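Local coordinates for L-lysine 6-monooxygenase involved in desferrioxamine biosynthesis (Erwinia amylovora CFBP1430, PDB 5O8P), which probably catalyses the FAD- and NADPH-dependent N-hydroxylation of cadaverine on the way to the siderophore desferrioxamine, at residues M99-E102 with Y103-C107; L78-M81 with K82-K86; L65-L68 with A69-S73. One frame throughout, in Å; residues are numbered along the deposited sequence.

Contact 1 of 3, residues M99-E102 with Y103-C107. With FAD (flavin-adenine dinucleotide), chain C.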
# COMPACT_ATOMS: atom_id res chain seq x y z
N MET B 99 -10.44 13.91 -6.92
CA MET B 99 -10.44 13.92 -8.38
C MET B 99 -10.43 15.38 -8.83
O MET B 99 -11.11 16.20 -8.23
CB MET B 99 -11.72 13.27 -8.90
CG MET B 99 -12.03 11.84 -8.46
SD MET B 99 -10.66 10.68 -8.49
CE MET B 99 -10.02 10.78 -10.17
N ARG B 100 -9.71 15.72 -9.89
CA ARG B 100 -9.74 17.09 -10.42
C ARG B 100 -11.14 17.55 -10.75
O ARG B 100 -11.45 18.72 -10.58
CB ARG B 100 -8.91 17.26 -11.67
CG ARG B 100 -7.43 17.15 -11.45
CD ARG B 100 -6.66 18.31 -12.05
NE ARG B 100 -5.29 17.89 -12.23
CZ ARG B 100 -4.84 17.16 -13.25
NH1 ARG B 100 -5.65 16.72 -14.20
NH2 ARG B 100 -3.55 16.83 -13.28
N LYS B 101 -11.96 16.64 -11.25
CA LYS B 101 -13.34 16.98 -11.55
C LYS B 101 -14.08 17.41 -10.29
O LYS B 101 -14.85 18.36 -10.33
CB LYS B 101 -14.06 15.83 -12.26
CG LYS B 101 -15.57 15.99 -12.35
CD LYS B 101 -16.17 15.25 -13.53
CE LYS B 101 -16.16 16.13 -14.76
NZ LYS B 101 -16.54 15.38 -15.99
N GLU B 102 -13.85 16.72 -9.18
CA GLU B 102 -14.51 17.07 -7.94
C GLU B 102 -13.96 18.38 -7.36
O GLU B 102 -14.71 19.17 -6.83
CB GLU B 102 -14.42 15.92 -6.93
CG GLU B 102 -15.28 16.12 -5.70
CD GLU B 102 -15.68 14.82 -5.02
OE1 GLU B 102 -14.85 13.90 -4.89
OE2 GLU B 102 -16.85 14.73 -4.61
N TYR B 103 -12.66 18.61 -7.47
CA TYR B 103 -12.07 19.84 -6.95
C TYR B 103 -12.65 21.01 -7.69
O TYR B 103 -12.95 22.05 -7.09
CB TYR B 103 -10.56 19.84 -7.10
CG TYR B 103 -9.86 21.10 -6.62
CD1 TYR B 103 -9.69 21.36 -5.27
CD2 TYR B 103 -9.34 22.00 -7.52
CE1 TYR B 103 -9.03 22.50 -4.83
CE2 TYR B 103 -8.67 23.15 -7.09
CZ TYR B 103 -8.53 23.39 -5.75
OH TYR B 103 -7.87 24.53 -5.34
N ASN B 104 -12.81 20.83 -9.00
CA ASN B 104 -13.37 21.87 -9.85
C ASN B 104 -14.81 22.14 -9.46
O ASN B 104 -15.18 23.30 -9.33
CB ASN B 104 -13.27 21.47 -11.33
CG ASN B 104 -13.62 22.61 -12.28
OD1 ASN B 104 -13.09 23.72 -12.15
ND2 ASN B 104 -14.50 22.33 -13.24
N GLN B 105 -15.60 21.09 -9.27
CA GLN B 105 -16.98 21.23 -8.79
C GLN B 105 -17.05 21.96 -7.44
O GLN B 105 -17.92 22.81 -7.23
CB GLN B 105 -17.64 19.87 -8.63
CG GLN B 105 -18.07 19.21 -9.93
CD GLN B 105 -18.58 17.80 -9.72
OE1 GLN B 105 -18.71 17.31 -8.60
NE2 GLN B 105 -18.86 17.13 -10.81
N TYR B 106 -16.13 21.60 -6.54
CA TYR B 106 -16.02 22.24 -5.22
C TYR B 106 -15.66 23.73 -5.32
O TYR B 106 -16.31 24.56 -4.70
CB TYR B 106 -15.04 21.44 -4.32
CG TYR B 106 -14.33 22.22 -3.23
CD1 TYR B 106 -15.03 22.67 -2.12
CD2 TYR B 106 -12.96 22.48 -3.30
CE1 TYR B 106 -14.40 23.40 -1.11
CE2 TYR B 106 -12.31 23.20 -2.30
CZ TYR B 106 -13.03 23.66 -1.20
OH TYR B 106 -12.39 24.39 -0.20
N CYS B 107 -14.65 24.06 -6.12
CA CYS B 107 -14.28 25.47 -6.31
C CYS B 107 -15.42 26.29 -6.91
O CYS B 107 -15.57 27.46 -6.59
CB CYS B 107 -13.04 25.60 -7.19
SG CYS B 107 -11.51 25.12 -6.36
PA FAD C . -5.13 30.44 -12.52
O1A FAD C . -6.07 29.34 -12.98
O2A FAD C . -3.98 30.84 -13.41
O5B FAD C . -6.08 31.72 -12.23
C5B FAD C . -5.89 32.98 -12.87
C4B FAD C . -7.20 33.67 -13.22
O4B FAD C . -6.95 35.06 -13.44
C3B FAD C . -7.82 33.13 -14.51
O3B FAD C . -9.21 32.88 -14.28
C2B FAD C . -7.54 34.22 -15.55
O2B FAD C . -8.54 34.32 -16.56
C1B FAD C . -7.52 35.47 -14.69
N9A FAD C . -6.83 36.66 -15.28
C8A FAD C . -5.60 36.74 -15.83
N7A FAD C . -5.36 38.01 -16.25
C5A FAD C . -6.44 38.76 -15.97
C6A FAD C . -6.87 40.18 -16.14
N6A FAD C . -6.06 41.09 -16.72
N1A FAD C . -8.11 40.53 -15.70
C2A FAD C . -8.94 39.64 -15.12
N3A FAD C . -8.62 38.35 -14.94
C4A FAD C . -7.41 37.86 -15.33
N1 FAD C . -0.97 22.33 -7.80
C2 FAD C . -1.24 21.58 -6.70
O2 FAD C . -0.80 21.98 -5.60
N3 FAD C . -1.96 20.44 -6.76
C4 FAD C . -2.45 19.97 -7.92
O4 FAD C . -3.10 18.91 -7.95
C4X FAD C . -2.20 20.73 -9.17
N5 FAD C . -2.67 20.31 -10.37
C5X FAD C . -2.42 21.03 -11.49
C6 FAD C . -2.93 20.55 -12.69
C7 FAD C . -2.72 21.24 -13.89
C7M FAD C . -3.27 20.69 -15.18
C8 FAD C . -1.94 22.51 -13.87
C8M FAD C . -1.69 23.27 -15.14
C9 FAD C . -1.42 22.99 -12.66
C9A FAD C . -1.63 22.31 -11.45
N10 FAD C . -1.12 22.78 -10.19
C10 FAD C . -1.40 21.98 -9.04
C1' FAD C . -0.33 24.03 -10.02
C2' FAD C . -1.21 25.24 -9.62
O2' FAD C . -2.12 24.88 -8.56
C3' FAD C . -2.01 25.84 -10.80
O3' FAD C . -1.11 26.31 -11.82
C4' FAD C . -2.92 27.00 -10.38
O4' FAD C . -4.01 27.10 -11.30
C5' FAD C . -2.19 28.34 -10.34
O5' FAD C . -2.90 29.23 -9.47
P FAD C . -3.50 30.61 -10.03
O1P FAD C . -4.25 31.28 -8.90
O2P FAD C . -2.31 31.29 -10.65
O3P FAD C . -4.56 29.95 -11.07
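Lys101 and Gln105 meet one helical turn apart, the amide nitrogen NE2 of Gln105 passing 3.8 Å from CG of Lys101. Gln105 reaches back because its CG stands opposite its own carbonyl carbon (chi1 -76°), which also lays CG 3.4 Å from O of Lys101, the carbonyl that Gln105 N already grips at 3.0 Å. Beyond this meeting both chains run on to the second subunit, where Lys101 NZ forms a salt bridge with Asp292 of that subunit and Gln105 NE2 donates to its Leu291 O. The backbone is the first turns of helix 100-113: Met99 holds the N-cap position and its carbonyl O takes Tyr103 N at 3.0 Å, while Arg100 O takes Asn104 N and Glu102 O takes Tyr106 N. Arg100, in the first turn, lies beside the flavin. Its NE lies 3.6 Å from FAD C6, and the methyl C7M sits over the centre of one guanidinium face, 4.2 Å above it; the same arginine also binds NADP(+), and its NH2 forms a salt bridge with Glu206. On Tyr103, one ring face carries Cys107 SG toward its rim. Asn104 OD1 accepts from Trp46 N, whose side-chain NE1 hydrogen-bonds FAD.

Contact 2 of 3, residues L78-M81 with K82-K86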
# COMPACT_ATOMS: atom_id res chain seq x y z
N LEU B 78 -14.70 19.52 3.19
CA LEU B 78 -15.56 18.66 4.01
C LEU B 78 -16.96 19.24 4.16
O LEU B 78 -17.94 18.50 4.13
CB LEU B 78 -14.93 18.39 5.38
CG LEU B 78 -13.76 17.41 5.35
CD1 LEU B 78 -13.14 17.31 6.73
CD2 LEU B 78 -14.20 16.03 4.88
N ASN B 79 -17.07 20.55 4.30
CA ASN B 79 -18.40 21.17 4.38
C ASN B 79 -19.13 21.08 3.05
O ASN B 79 -20.34 20.86 3.03
CB ASN B 79 -18.34 22.62 4.85
CG ASN B 79 -19.69 23.10 5.35
OD1 ASN B 79 -20.39 22.38 6.07
ND2 ASN B 79 -20.06 24.33 4.98
N PHE B 80 -18.39 21.26 1.95
CA PHE B 80 -18.94 21.10 0.60
C PHE B 80 -19.56 19.72 0.46
O PHE B 80 -20.68 19.55 -0.01
CB PHE B 80 -17.84 21.33 -0.45
CG PHE B 80 -18.12 20.71 -1.79
CD1 PHE B 80 -17.77 19.41 -2.06
CD2 PHE B 80 -18.71 21.45 -2.79
CE1 PHE B 80 -18.03 18.85 -3.30
CE2 PHE B 80 -18.95 20.91 -4.03
CZ PHE B 80 -18.60 19.61 -4.30
N MET B 81 -18.81 18.73 0.89
CA MET B 81 -19.22 17.35 0.78
C MET B 81 -20.50 17.15 1.60
O MET B 81 -21.39 16.42 1.19
CB MET B 81 -18.06 16.44 1.24
CG MET B 81 -17.84 15.23 0.38
SD MET B 81 -17.23 15.56 -1.28
CE MET B 81 -15.53 15.92 -0.96
N LYS B 82 -20.59 17.83 2.74
CA LYS B 82 -21.75 17.73 3.62
C LYS B 82 -23.02 18.36 3.01
O LYS B 82 -24.10 17.76 3.06
CB LYS B 82 -21.43 18.38 4.97
CG LYS B 82 -22.55 18.38 6.00
CD LYS B 82 -23.10 16.99 6.23
CE LYS B 82 -23.80 16.91 7.58
NZ LYS B 82 -24.84 15.86 7.59
N GLN B 83 -22.87 19.55 2.43
CA GLN B 83 -24.00 20.25 1.82
C GLN B 83 -24.51 19.53 0.60
O GLN B 83 -25.71 19.40 0.43
CB GLN B 83 -23.64 21.69 1.46
CG GLN B 83 -23.16 22.58 2.61
CD GLN B 83 -23.96 22.45 3.92
OE1 GLN B 83 -25.17 22.28 3.92
NE2 GLN B 83 -23.26 22.56 5.04
N LYS B 84 -23.61 19.03 -0.25
CA LYS B 84 -24.00 18.15 -1.36
C LYS B 84 -24.64 16.84 -0.91
O LYS B 84 -25.20 16.15 -1.73
CB LYS B 84 -22.81 17.84 -2.28
CG LYS B 84 -22.61 18.89 -3.39
CD LYS B 84 -22.50 18.33 -4.80
CE LYS B 84 -21.41 17.28 -4.98
NZ LYS B 84 -21.18 16.99 -6.42
N GLY B 85 -24.53 16.48 0.36
CA GLY B 85 -25.24 15.33 0.92
C GLY B 85 -24.55 14.01 0.63
O GLY B 85 -25.22 12.97 0.61
N LYS B 86 -23.23 14.05 0.46
CA LYS B 86 -22.41 12.88 0.12
C LYS B 86 -21.20 12.65 1.05
O LYS B 86 -20.30 11.87 0.71
CB LYS B 86 -21.88 13.05 -1.31
CG LYS B 86 -20.81 14.12 -1.47
CD LYS B 86 -20.33 14.24 -2.90
CE LYS B 86 -19.39 13.11 -3.30
NZ LYS B 86 -19.02 13.22 -4.74
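This is a local contact round the C-terminal end of helix 77-83, where a Schellman motif stops the helix and hands the chain on to helix 87-93. Gly85, the residue that leaves helical angles, has a positive phi of 81°, which turns the backbone so that Lys86 N can reach back to Met81 O at 3.1 Å. That bond is fairly straight, with 161° at the hydrogen, whereas Gly85 N gives weak bonds to Met81 O and to Lys82 O. Lys86 then occupies the N-cap position of the following helix. The motif also brings together the two side chains that flank it: Met81 and Lys86 pass each other at a slant, CG to CG 3.7 Å, with SD of Met81 beside CD and CE of Lys86.

Upstream, regular helical bonds continue, among them Lys84 N to Phe80 O at 3.0 Å. Lys84 runs alongside Phe80 in the same direction, its CG above one ring face near the rim and its CE 3.7 Å from CZ of the ring. Helix 100-113 lies against this region, with Tyr106 and Trp109 each packing edge-to-face with Phe80. Lys82 instead leads to the third subunit, where NZ donates to Pro417 O. One turn apart, the Asn79 and Gln83 side chains cross obliquely, amide planes 72° apart. While Asn79 ND2 is held by Pro74 O, its OD1 accepts Gln83 NE2 at 3.1 Å; the oxygen lies close to the plane of the Gln83 amide, but Gln83 NE2 comes from above the side-chain carbonyl plane of Asn79, not along a lone pair.

Contact 3 of 3, residues L65-L68 with A69-S73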
# COMPACT_ATOMS: atom_id res chain seq x y z
N LEU B 65 -9.50 25.34 0.00
CA LEU B 65 -9.41 26.80 -0.09
C LEU B 65 -9.08 27.47 1.25
O LEU B 65 -8.52 28.58 1.27
CB LEU B 65 -10.71 27.34 -0.67
CG LEU B 65 -11.03 26.85 -2.09
CD1 LEU B 65 -12.51 27.01 -2.43
CD2 LEU B 65 -10.17 27.60 -3.10
N VAL B 66 -9.37 26.77 2.35
CA VAL B 66 -9.46 27.36 3.69
C VAL B 66 -8.93 26.54 4.88
O VAL B 66 -8.40 27.12 5.83
CB VAL B 66 -10.93 27.73 4.01
CG1 VAL B 66 -11.42 28.83 3.08
CG2 VAL B 66 -11.86 26.53 3.93
N THR B 67 -9.07 25.21 4.84
CA THR B 67 -8.81 24.34 6.00
C THR B 67 -7.45 24.55 6.71
O THR B 67 -7.40 24.45 7.93
CB THR B 67 -9.03 22.84 5.65
OG1 THR B 67 -10.40 22.60 5.32
CG2 THR B 67 -8.72 21.94 6.81
N LEU B 68 -6.37 24.84 6.00
CA LEU B 68 -5.06 25.00 6.67
C LEU B 68 -4.93 26.32 7.41
O LEU B 68 -4.00 26.50 8.18
CB LEU B 68 -3.89 24.80 5.70
CG LEU B 68 -3.74 23.37 5.14
CD1 LEU B 68 -2.57 23.26 4.19
CD2 LEU B 68 -3.65 22.31 6.21
N ALA B 69 -5.84 27.24 7.15
CA ALA B 69 -5.95 28.47 7.93
C ALA B 69 -7.11 28.42 8.91
O ALA B 69 -7.02 29.00 9.99
CB ALA B 69 -6.14 29.65 6.99
N ASP B 70 -8.21 27.74 8.54
CA ASP B 70 -9.43 27.72 9.34
C ASP B 70 -10.33 26.56 8.96
O ASP B 70 -11.19 26.71 8.10
CB ASP B 70 -10.20 29.03 9.19
CG ASP B 70 -11.57 29.02 9.90
OD1 ASP B 70 -11.81 28.10 10.73
OD2 ASP B 70 -12.41 29.92 9.60
N PRO B 71 -10.16 25.41 9.63
CA PRO B 71 -11.01 24.25 9.39
C PRO B 71 -12.49 24.45 9.66
O PRO B 71 -13.29 23.68 9.15
CB PRO B 71 -10.47 23.21 10.37
CG PRO B 71 -9.06 23.62 10.62
CD PRO B 71 -9.06 25.11 10.56
N THR B 72 -12.85 25.46 10.46
CA THR B 72 -14.26 25.76 10.73
C THR B 72 -14.96 26.55 9.61
O THR B 72 -16.18 26.71 9.66
CB THR B 72 -14.47 26.57 12.04
OG1 THR B 72 -14.07 27.94 11.84
CG2 THR B 72 -13.73 25.96 13.21
N SER B 73 -14.20 27.05 8.62
CA SER B 73 -14.79 27.81 7.52
C SER B 73 -15.80 26.98 6.77
O SER B 73 -15.57 25.78 6.53
CB SER B 73 -13.75 28.30 6.50
OG SER B 73 -14.39 28.81 5.33
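Val66 and Ser73 form the closely fitted side of this loop: methyl CG2 of the valine rests 3.6 Å from CB of the serine, and both methyls lie near its OG. Ser73 points its beta-carbon at the valine, with OG opposite its own backbone N (chi1 169°), and that hydroxyl is hydrogen-bonded to Tyr75 N. A second apolar touch is made by Thr67 and Pro71, whose side chains cross at about a right angle. Here CG2 of the threonine comes 4.2 Å from CB of the proline, and the proline ring also lies against the threonine carbonyl, CD standing 3.2 Å from Thr67 O.

What brings these residues together is a pair of turns in the long connection between strand 56-57 and helix 77-83. In the first, a single helix-like turn, Val66 O is shared by two donors that reach it from opposite faces of its carbonyl plane, Ala69 N at 2.9 Å and Asp70 N at 2.8 Å. The second is a type I beta turn from Asp70 to Ser73, closed by Ser73 N to Asp70 O at 3.1 Å. The inner side of the loop packs on helix 18-27, which carries Phe19 of the FAD site, with Val66 and Ala69 both on Leu26, while Leu68 and Ala69 lie on Cys400 of helix 399-410.

The other side is more open. Asp70 and Thr72 are partly exposed and direct their beta-carbons away from the 65-68 segment. They hold each other instead: OD1 of Asp70 accepts the hydroxyl OG1 of Thr72 through its syn lone pair and receives a weak hydrogen bond from Thr72 N, while Thr72 packs on Thr72 of the third subunit.

The contacts run in reverse order along the chain; contacts 2 and 3 both touch helix 100-113, to which contact 1 belongs. The centre of contact 1 lies about 13 Å from that of contact 2, to which it is tied by the salt bridge from Lys86 NZ to Glu102 OE2 at 2.6 Å, and about 17 Å from that of contact 3, where Tyr106 OH and Leu65 N, 3.0 Å apart, probably share a hydrogen bond. Contacts 2 and 3, nearest atoms about 5 Å apart, do not touch, but both meet the third subunit; contacts 1 and 2 both meet the second. Contact 1 alone reaches FAD. The side chain of Leu68 is about 10 Å from the bound FAD.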